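PDB 3BXP: putative lipase/esterase from Lactobacillus plantarum WCFS1, which probably hydrolyses carboxylic esters, using an alpha/beta-hydrolase fold. Local coordinates for residues Ser81-Pro84 against Trp85-Gln89; Val123-Tyr126 against Asn127-Thr131; Phe229-Gly232 against Ile233-Leu236; Ala257-Pro260 against Gln261-Arg265. All coordinates share one frame; numbering follows the deposited sequence.

Contact 1 (Ser81-Pro84 against Trp85-Gln89); sequences SVYP and WALQQ. With EPE (4-(2-hydroxyethyl)-1-piperazine ethanesulfonic acid), chain I.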
loop_
_atom_site.group_PDB
_atom_site.type_symbol
_atom_site.label_atom_id
_atom_site.label_comp_id
_atom_site.label_asym_id
_atom_site.label_seq_id
_atom_site.Cartn_x
_atom_site.Cartn_y
_atom_site.Cartn_z
ATOM N N SER B 81 -23.097 20.882 -11.854
ATOM C CA SER B 81 -22.625 19.733 -11.093
ATOM C C SER B 81 -21.869 18.792 -12.012
ATOM O O SER B 81 -21.995 18.817 -13.237
ATOM C CB SER B 81 -23.759 19.005 -10.412
ATOM O OG SER B 81 -24.522 19.899 -9.615
ATOM N N VAL B 82 -21.091 17.950 -11.362
ATOM C CA VAL B 82 -20.223 17.023 -12.051
ATOM C C VAL B 82 -21.000 15.787 -12.471
ATOM O O VAL B 82 -20.747 15.221 -13.503
ATOM C CB VAL B 82 -19.035 16.594 -11.116
ATOM C CG1 VAL B 82 -18.216 15.455 -11.723
ATOM C CG2 VAL B 82 -18.170 17.798 -10.796
ATOM N N TYR B 83 -21.909 15.337 -11.632
ATOM C CA TYR B 83 -22.608 14.114 -11.890
ATOM C C TYR B 83 -24.089 14.438 -12.150
ATOM O O TYR B 83 -24.545 15.481 -11.692
ATOM C CB TYR B 83 -22.451 13.188 -10.658
ATOM C CG TYR B 83 -21.033 12.725 -10.360
ATOM C CD1 TYR B 83 -20.417 11.792 -11.177
ATOM C CD2 TYR B 83 -20.287 13.217 -9.283
ATOM C CE1 TYR B 83 -19.126 11.319 -10.951
ATOM C CE2 TYR B 83 -18.956 12.774 -9.057
ATOM C CZ TYR B 83 -18.396 11.829 -9.883
ATOM O OH TYR B 83 -17.135 11.397 -9.668
ATOM N N PRO B 84 -24.827 13.547 -12.858
ATOM C CA PRO B 84 -24.272 12.261 -13.282
ATOM C C PRO B 84 -23.409 12.364 -14.520
ATOM O O PRO B 84 -22.870 11.381 -15.018
ATOM C CB PRO B 84 -25.515 11.440 -13.578
ATOM C CG PRO B 84 -26.459 12.427 -14.110
ATOM C CD PRO B 84 -26.227 13.702 -13.303
ATOM N N TRP B 85 -23.234 13.579 -14.988
ATOM C CA TRP B 85 -22.651 13.801 -16.325
ATOM C C TRP B 85 -21.287 13.166 -16.556
ATOM O O TRP B 85 -21.073 12.584 -17.622
ATOM C CB TRP B 85 -22.590 15.290 -16.683
ATOM C CG TRP B 85 -23.789 16.035 -16.131
ATOM C CD1 TRP B 85 -23.776 16.980 -15.137
ATOM C CD2 TRP B 85 -25.162 15.834 -16.466
ATOM N NE1 TRP B 85 -25.047 17.358 -14.832
ATOM C CE2 TRP B 85 -25.912 16.692 -15.658
ATOM C CE3 TRP B 85 -25.829 15.021 -17.399
ATOM C CZ2 TRP B 85 -27.301 16.752 -15.717
ATOM C CZ3 TRP B 85 -27.214 15.098 -17.480
ATOM C CH2 TRP B 85 -27.930 15.973 -16.662
ATOM N N ALA B 86 -20.365 13.284 -15.602
ATOM C CA ALA B 86 -19.014 12.749 -15.804
ATOM C C ALA B 86 -19.020 11.242 -16.074
ATOM O O ALA B 86 -18.196 10.778 -16.841
ATOM C CB ALA B 86 -18.081 13.083 -14.611
ATOM N N LEU B 87 -19.896 10.508 -15.410
ATOM C CA LEU B 87 -20.036 9.044 -15.576
ATOM C C LEU B 87 -20.490 8.682 -17.012
ATOM O O LEU B 87 -19.921 7.800 -17.660
ATOM C CB LEU B 87 -21.023 8.462 -14.553
ATOM C CG LEU B 87 -20.675 8.584 -13.091
ATOM C CD1 LEU B 87 -21.864 8.136 -12.252
ATOM C CD2 LEU B 87 -19.422 7.776 -12.749
ATOM N N GLN B 88 -21.459 9.444 -17.516
ATOM C CA GLN B 88 -21.995 9.293 -18.891
ATOM C C GLN B 88 -20.909 9.613 -19.920
ATOM O O GLN B 88 -20.715 8.881 -20.890
ATOM C CB GLN B 88 -23.273 10.136 -19.056
ATOM C CG GLN B 88 -24.389 9.629 -18.144
ATOM C CD GLN B 88 -25.567 10.567 -17.867
ATOM O OE1 GLN B 88 -25.521 11.773 -18.054
ATOM N NE2 GLN B 88 -26.623 9.985 -17.327
ATOM N N GLN B 89 -20.133 10.667 -19.652
ATOM C CA GLN B 89 -19.024 11.065 -20.545
ATOM C C GLN B 89 -17.904 10.032 -20.591
ATOM O O GLN B 89 -17.333 9.777 -21.632
ATOM C CB GLN B 89 -18.455 12.403 -20.098
ATOM C CG GLN B 89 -19.413 13.570 -20.205
ATOM C CD GLN B 89 -18.930 14.845 -19.502
ATOM O OE1 GLN B 89 -18.131 14.828 -18.536
ATOM N NE2 GLN B 89 -19.444 15.985 -19.987
HETATM N N1 EPE I . -27.145 23.342 -10.441
HETATM C C2 EPE I . -27.470 24.774 -10.630
HETATM C C3 EPE I . -27.716 25.412 -9.266
HETATM N N4 EPE I . -26.624 25.196 -8.321
HETATM C C5 EPE I . -26.164 23.821 -8.250
HETATM C C6 EPE I . -25.913 23.259 -9.639
HETATM C C7 EPE I . -26.970 25.631 -6.982
HETATM C C8 EPE I . -26.054 26.795 -6.655
HETATM O O8 EPE I . -26.568 27.951 -7.294
HETATM C C9 EPE I . -26.958 22.765 -11.758
HETATM C C10 EPE I . -26.762 21.270 -11.582
HETATM S S EPE I . -26.511 20.507 -13.191
HETATM O O1S EPE I . -26.433 19.049 -13.008
HETATM O O2S EPE I . -25.371 21.110 -13.861
HETATM O O3S EPE I . -27.726 20.840 -13.998
#

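Contact 2 (Val123-Tyr126 against Asn127-Thr131); sequences VATY and NGVAT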
loop_
_atom_site.group_PDB
_atom_site.type_symbol
_atom_site.label_atom_id
_atom_site.label_comp_id
_atom_site.label_asym_id
_atom_site.label_seq_id
_atom_site.Cartn_x
_atom_site.Cartn_y
_atom_site.Cartn_z
ATOM N N VAL B 123 -13.331 7.935 -11.835
ATOM C CA VAL B 123 -12.936 6.542 -12.133
ATOM C C VAL B 123 -13.427 5.523 -11.085
ATOM O O VAL B 123 -13.955 4.444 -11.405
ATOM C CB VAL B 123 -11.398 6.454 -12.407
ATOM C CG1 VAL B 123 -10.952 5.001 -12.576
ATOM C CG2 VAL B 123 -11.064 7.275 -13.657
ATOM N N ALA B 124 -13.213 5.842 -9.813
ATOM C CA ALA B 124 -13.581 4.933 -8.728
ATOM C C ALA B 124 -15.084 4.769 -8.705
ATOM O O ALA B 124 -15.640 3.667 -8.570
ATOM C CB ALA B 124 -13.018 5.457 -7.375
ATOM N N THR B 125 -15.784 5.866 -8.924
ATOM C CA THR B 125 -17.252 5.796 -8.945
ATOM C C THR B 125 -17.712 4.964 -10.169
ATOM O O THR B 125 -18.640 4.142 -10.066
ATOM C CB THR B 125 -17.840 7.204 -8.988
ATOM O OG1 THR B 125 -17.429 7.914 -7.794
ATOM C CG2 THR B 125 -19.403 7.190 -9.063
ATOM N N TYR B 126 -17.084 5.206 -11.320
ATOM C CA TYR B 126 -17.365 4.455 -12.546
ATOM C C TYR B 126 -17.173 2.961 -12.325
ATOM O O TYR B 126 -17.983 2.087 -12.779
ATOM C CB TYR B 126 -16.517 4.957 -13.728
ATOM C CG TYR B 126 -17.081 4.452 -15.056
ATOM C CD1 TYR B 126 -18.138 5.118 -15.667
ATOM C CD2 TYR B 126 -16.554 3.340 -15.679
ATOM C CE1 TYR B 126 -18.655 4.672 -16.863
ATOM C CE2 TYR B 126 -17.094 2.871 -16.860
ATOM C CZ TYR B 126 -18.122 3.548 -17.455
ATOM O OH TYR B 126 -18.635 3.035 -18.662
ATOM N N ASN B 127 -16.102 2.650 -11.620
ATOM C CA ASN B 127 -15.730 1.258 -11.408
ATOM C C ASN B 127 -16.857 0.525 -10.666
ATOM O O ASN B 127 -17.121 -0.678 -10.886
ATOM C CB ASN B 127 -14.387 1.131 -10.675
ATOM C CG ASN B 127 -13.788 -0.241 -10.833
ATOM O OD1 ASN B 127 -14.081 -0.949 -11.809
ATOM N ND2 ASN B 127 -12.974 -0.662 -9.866
ATOM N N GLY B 128 -17.541 1.261 -9.807
ATOM C CA GLY B 128 -18.680 0.735 -9.047
ATOM C C GLY B 128 -19.994 0.671 -9.792
ATOM O O GLY B 128 -20.632 -0.352 -9.891
ATOM N N VAL B 129 -20.392 1.806 -10.316
ATOM C CA VAL B 129 -21.603 1.950 -11.114
ATOM C C VAL B 129 -21.655 1.122 -12.409
ATOM O O VAL B 129 -22.671 0.497 -12.703
ATOM C CB VAL B 129 -21.800 3.443 -11.484
ATOM C CG1 VAL B 129 -22.952 3.638 -12.472
ATOM C CG2 VAL B 129 -22.042 4.239 -10.228
ATOM N N ALA B 130 -20.567 1.152 -13.174
ATOM C CA ALA B 130 -20.514 0.562 -14.522
ATOM C C ALA B 130 -20.493 -0.970 -14.471
ATOM O O ALA B 130 -20.619 -1.589 -15.515
ATOM C CB ALA B 130 -19.286 1.079 -15.373
ATOM N N THR B 131 -20.325 -1.538 -13.266
ATOM C CA THR B 131 -20.135 -2.976 -13.077
ATOM C C THR B 131 -21.319 -3.571 -12.315
ATOM O O THR B 131 -21.337 -4.768 -11.966
ATOM C CB THR B 131 -18.780 -3.307 -12.327
ATOM O OG1 THR B 131 -18.764 -2.611 -11.089
ATOM C CG2 THR B 131 -17.517 -2.974 -13.141
#

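Contact 3 (Phe229-Gly232 against Ile233-Leu236); sequences FGSG and IHGL. With PGR (R-1,2-propanediol), chain D.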
loop_
_atom_site.group_PDB
_atom_site.type_symbol
_atom_site.label_atom_id
_atom_site.label_comp_id
_atom_site.label_asym_id
_atom_site.label_seq_id
_atom_site.Cartn_x
_atom_site.Cartn_y
_atom_site.Cartn_z
ATOM N N PHE B 229 3.222 5.565 -0.282
ATOM C CA PHE B 229 4.646 5.839 -0.207
ATOM C C PHE B 229 4.930 6.689 1.012
ATOM O O PHE B 229 4.144 7.571 1.368
ATOM C CB PHE B 229 5.155 6.571 -1.472
ATOM C CG PHE B 229 5.062 5.755 -2.708
ATOM C CD1 PHE B 229 6.071 4.860 -3.031
ATOM C CD2 PHE B 229 3.961 5.839 -3.546
ATOM C CE1 PHE B 229 5.970 4.106 -4.136
ATOM C CE2 PHE B 229 3.897 5.044 -4.698
ATOM C CZ PHE B 229 4.888 4.180 -4.953
ATOM N N GLY B 230 6.054 6.395 1.642
ATOM C CA GLY B 230 6.446 7.075 2.867
ATOM C C GLY B 230 6.709 8.550 2.659
ATOM O O GLY B 230 6.246 9.398 3.439
ATOM N N SER B 231 7.454 8.822 1.596
ATOM C CA SER B 231 7.917 10.179 1.269
ATOM C C SER B 231 7.095 10.827 0.143
ATOM O O SER B 231 6.660 10.164 -0.790
ATOM C CB SER B 231 9.378 10.127 0.823
ATOM O OG SER B 231 9.748 11.402 0.353
ATOM N N GLY B 232 6.927 12.148 0.236
ATOM C CA GLY B 232 6.140 12.905 -0.747
ATOM C C GLY B 232 6.846 12.943 -2.090
ATOM O O GLY B 232 6.230 13.230 -3.129
ATOM N N ILE B 233 8.149 12.666 -2.080
ATOM C CA ILE B 233 8.901 12.767 -3.337
ATOM C C ILE B 233 8.385 11.790 -4.368
ATOM O O ILE B 233 8.566 11.986 -5.570
ATOM C CB ILE B 233 10.423 12.568 -3.173
ATOM C CG1 ILE B 233 10.751 11.186 -2.606
ATOM C CG2 ILE B 233 11.046 13.724 -2.352
ATOM C CD1 ILE B 233 11.509 10.349 -3.590
ATOM N N HIS B 234 7.714 10.732 -3.915
ATOM C CA HIS B 234 7.295 9.672 -4.869
ATOM C C HIS B 234 6.018 10.024 -5.579
ATOM O O HIS B 234 5.576 9.277 -6.444
ATOM C CB HIS B 234 7.167 8.310 -4.199
ATOM C CG HIS B 234 8.382 7.949 -3.441
ATOM N ND1 HIS B 234 9.558 7.610 -4.067
ATOM C CD2 HIS B 234 8.644 7.963 -2.112
ATOM C CE1 HIS B 234 10.485 7.389 -3.153
ATOM N NE2 HIS B 234 9.958 7.606 -1.961
ATOM N N GLY B 235 5.452 11.179 -5.209
ATOM C CA GLY B 235 4.178 11.662 -5.746
ATOM C C GLY B 235 4.339 12.871 -6.659
ATOM O O GLY B 235 3.366 13.349 -7.278
ATOM N N LEU B 236 5.579 13.340 -6.774
ATOM C CA LEU B 236 5.937 14.463 -7.663
ATOM C C LEU B 236 5.791 14.113 -9.159
ATOM O O LEU B 236 5.825 12.936 -9.553
ATOM C CB LEU B 236 7.358 14.940 -7.345
ATOM C CG LEU B 236 7.628 15.525 -5.948
ATOM C CD1 LEU B 236 9.014 16.085 -5.907
ATOM C CD2 LEU B 236 6.625 16.593 -5.523
HETATM C C1 PGR D . 9.715 5.037 0.543
HETATM C C2 PGR D . 8.749 4.074 -0.166
HETATM C C3 PGR D . 9.342 2.691 -0.279
HETATM O O1 PGR D . 8.957 6.074 1.172
HETATM O O2 PGR D . 7.455 3.997 0.462
#

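Contact 4 (Ala257-Pro260 against Gln261-Arg265); sequences AIWP and QLALR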
loop_
_atom_site.group_PDB
_atom_site.type_symbol
_atom_site.label_atom_id
_atom_site.label_comp_id
_atom_site.label_asym_id
_atom_site.label_seq_id
_atom_site.Cartn_x
_atom_site.Cartn_y
_atom_site.Cartn_z
ATOM N N ALA B 257 11.065 7.195 -11.262
ATOM C CA ALA B 257 9.988 7.161 -10.280
ATOM C C ALA B 257 9.526 5.723 -10.069
ATOM O O ALA B 257 9.495 4.899 -11.022
ATOM C CB ALA B 257 8.808 8.061 -10.714
ATOM N N ILE B 258 9.191 5.422 -8.806
ATOM C CA ILE B 258 8.821 4.058 -8.440
ATOM C C ILE B 258 7.412 3.693 -8.951
ATOM O O ILE B 258 7.183 2.599 -9.410
ATOM C CB ILE B 258 8.887 3.838 -6.887
ATOM C CG1 ILE B 258 10.307 3.995 -6.348
ATOM C CG2 ILE B 258 8.394 2.469 -6.513
ATOM C CD1 ILE B 258 10.340 4.181 -4.790
ATOM N N TRP B 259 6.446 4.598 -8.847
ATOM C CA TRP B 259 5.065 4.149 -8.941
ATOM C C TRP B 259 4.705 3.634 -10.354
ATOM O O TRP B 259 3.998 2.655 -10.463
ATOM C CB TRP B 259 4.071 5.195 -8.378
ATOM C CG TRP B 259 3.578 6.217 -9.316
ATOM C CD1 TRP B 259 3.983 7.521 -9.394
ATOM C CD2 TRP B 259 2.581 6.036 -10.331
ATOM N NE1 TRP B 259 3.285 8.160 -10.419
ATOM C CE2 TRP B 259 2.408 7.273 -10.979
ATOM C CE3 TRP B 259 1.799 4.958 -10.730
ATOM C CZ2 TRP B 259 1.506 7.438 -12.011
ATOM C CZ3 TRP B 259 0.871 5.139 -11.745
ATOM C CH2 TRP B 259 0.767 6.358 -12.381
ATOM N N PRO B 260 5.225 4.263 -11.427
ATOM C CA PRO B 260 4.873 3.782 -12.749
ATOM C C PRO B 260 5.425 2.415 -12.994
ATOM O O PRO B 260 4.773 1.604 -13.641
ATOM C CB PRO B 260 5.541 4.813 -13.668
ATOM C CG PRO B 260 5.524 6.014 -12.919
ATOM C CD PRO B 260 5.889 5.565 -11.537
ATOM N N GLN B 261 6.582 2.138 -12.400
ATOM C CA GLN B 261 7.252 0.833 -12.553
ATOM C C GLN B 261 6.393 -0.259 -11.906
ATOM O O GLN B 261 6.167 -1.339 -12.469
ATOM C CB GLN B 261 8.627 0.873 -11.919
ATOM C CG GLN B 261 9.590 1.872 -12.506
ATOM C CD GLN B 261 10.979 1.700 -11.928
ATOM O OE1 GLN B 261 11.577 0.628 -12.069
ATOM N NE2 GLN B 261 11.488 2.735 -11.241
ATOM N N LEU B 262 5.830 0.071 -10.752
ATOM C CA LEU B 262 4.942 -0.842 -10.043
ATOM C C LEU B 262 3.640 -1.053 -10.784
ATOM O O LEU B 262 3.119 -2.176 -10.850
ATOM C CB LEU B 262 4.684 -0.364 -8.632
ATOM C CG LEU B 262 5.840 -0.276 -7.643
ATOM C CD1 LEU B 262 5.374 0.425 -6.345
ATOM C CD2 LEU B 262 6.465 -1.611 -7.295
ATOM N N ALA B 263 3.085 0.042 -11.302
ATOM C CA ALA B 263 1.814 -0.048 -12.018
ATOM C C ALA B 263 1.938 -0.855 -13.251
ATOM O O ALA B 263 1.089 -1.640 -13.555
ATOM C CB ALA B 263 1.298 1.409 -12.321
ATOM N N LEU B 264 3.036 -0.657 -13.995
ATOM C CA LEU B 264 3.237 -1.418 -15.224
ATOM C C LEU B 264 3.353 -2.903 -14.934
ATOM O O LEU B 264 2.712 -3.733 -15.607
ATOM C CB LEU B 264 4.466 -0.907 -15.954
ATOM C CG LEU B 264 4.139 0.489 -16.534
ATOM C CD1 LEU B 264 5.345 1.204 -17.026
ATOM C CD2 LEU B 264 3.076 0.426 -17.696
ATOM N N ARG B 265 4.124 -3.254 -13.902
ATOM C CA ARG B 265 4.280 -4.658 -13.543
ATOM C C ARG B 265 2.940 -5.255 -13.144
ATOM O O ARG B 265 2.628 -6.401 -13.483
ATOM C CB ARG B 265 5.299 -4.840 -12.396
ATOM C CG ARG B 265 6.694 -4.323 -12.710
#

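Contact 1 (Ser81-Pro84 against Trp85-Gln89)
The backbone enters helix 85-99 through A86 N, which donates to V82 O at 2.9 Å with an N-H...O angle of 156°, while L87 N and Q88 N give weak bonds to P84 O, all around a cis peptide bond between Y83 and P84. That bend lays P84 alongside W85: P84 CD sits over one face of the indole, 3.9 Å from the centroid of its six-membered ring, a CH-pi contact. H14 stacks on the same indole. W85 CG lies anti to its carbonyl carbon (chi1 -36°), which carries the pyrrole side of the ring toward S81, with W85 CD1 in plane 3.2 Å from S81 O; that buried oxygen has no hydrogen-bonding partner in the model. In the alpha/beta-hydrolase fold this segment is the crossover from strand 67-72 into a flanking helix, and a buffer molecule, EPE, is bound beside its start. W85 NE1 donates to sulfonate oxygen O1S of EPE at 2.8 Å, and S81 N to O2S at 3.0 Å, while D79 bonds the same molecule. A leucine in place of W85 would probably leave O1S without its indole donor and P84 CD without an aromatic face to rest on. On the inner side, V82 CG1 touches A86 CB at 3.7 Å and covers one face of the Y83 ring. L87 CG meets that ring at its edge, 3.7 Å from Y83 CD1, as the two side chains cross at a slant. Y83 OH is hydrogen-bonded to H121 ND1, and Q88 NE2, lying alongside P84, bonds Y139 O.

Contact 2 (Val123-Tyr126 against Asn127-Thr131)
Y126 and A130 are joined twice, by backbone and by side chain. A130 N donates to Y126 O at 2.8 Å, and A130 CB lies over one face of the tyrosine ring, toward its rim; the modelled spacing there is too close to be trusted. Y126 CG stands anti to the backbone N (chi1 -164°), which leaves the ring beside the following turn of helix 118-129; the ring also meets that of H148. The other carbonyls of this turn are used in order: V123 O accepts N127 N at 2.8 Å, and T125 O receives V129 N at 2.9 Å in a nearly straight bond of 173°. G128 N is shared less firmly, between weak bonds to A124 O and T125 O. T125 CG2 and V129 CG2 lie 4.1 Å apart on side chains that run side by side, while T125 OG1 is satisfied one turn back by H121 O. Further on, T131 OG1 bonds N127 O, although the modelled 2.5 Å is short enough to make its exact length doubtful. N127 points its amide into the protein, beside strand 150-154: OD1 meets H148 NE2, and ND2 meets both K192 O and Y213 OH. The helix starts within a GxSxG sequence after strand 110-116, consistent with the nucleophile elbow of alpha/beta hydrolases; V123 touches residues of that sequence and packs on strand 150-154. With hydrogen-bond partners for both OD1 and ND2, drawn from three separate parts of the chain, the buried N127 amide is probably fixed against rotation.

Contact 3 (Phe229-Gly232 against Ile233-Leu236)
I233 begins the second half of this turn with its N donating to S231 OG at 3.2 Å and 167°, the bond of an ST turn; S231 OG reaches it because it lies anti to its own backbone N (chi1 173°). H234 N follows with a weak bond to S231 O, and H234 CD2 comes within 3.2 Å of that oxygen. H234 CB sits over one face of F229, 4.0 Å from the ring centroid, so the methylene makes the CH-pi contact while the imidazole runs on at a slant, its plane 33° from that of F229. The loop follows strand 224-229, the last of the alpha/beta-hydrolase sheet, and here H234 serves the subunit interface: its NE2 bonds E269 of the second subunit, and F229 meets H227 of that subunit edge-to-face. G235 N then donates to G232 O at 3.0 Å from well above the carbonyl plane. L236 leans back, its CG 3.9 Å from G232 O. Beside F229, a propanediol molecule takes G230 N on its O2 at 3.0 Å and S231 N on its O1, and bonds E269 and H227 of the second subunit as well.

Contact 4 (Ala257-Pro260 against Gln261-Arg265)
Near the start of helix 258-269, the helix after the last strand of the alpha/beta-hydrolase fold, Q261 reaches back to A257: Q261 NE2 donates to A257 O at 3.0 Å and 163°. The oxygen lies in the plane of the amide, whereas the amide nitrogen approaches from above the carbonyl plane. Q261 OE1 accepts N253 N, so the amide grips two points of the incoming chain. With an alanine at this position, A257 O and N253 N would probably lose these partners, leaving the lead-in to the helix freer to move. Around this, backbone bonds run from L262 N to I258 O, from A263 N to W259 O and from L264 N to P260 O. I258 CG2 and L262 CD1 touch at 3.7 Å, two branches pointing the same way, and I258 packs on L262 of the second subunit. W259 is turned with CG between its backbone N and carbonyl carbon (chi1 88°), which brings CZ3 to within 3.8 Å of A263 CB. Further out, W197 stacks on the W259 indole. L264, which packs on M61 of helix 54-63, holds its CG 3.2 Å from P260 O.

Overall arrangement
The four contacts are local turns with different settings in one alpha/beta-hydrolase fold: contacts 1, 2 and 4 are buried, contact 3 only partly. Contacts 1 and 2 touch directly, L87 CD2 lying 3.7 Å from T125 CG2, and pair helix 85-99 with helix 118-129. Contacts 3 and 4 lie on the far side from contact 1, their centres about 31 and 30 Å from its own, and join each other where F229 and H234 pack on I258 and W259. Both also touch the second subunit, contact 3 partly through polar groups, contact 4 through apolar ones. In contact 2 a buried amide has partners for both its oxygen and its nitrogen; contacts 1 and 3 instead offer backbone N-H groups to small bound molecules.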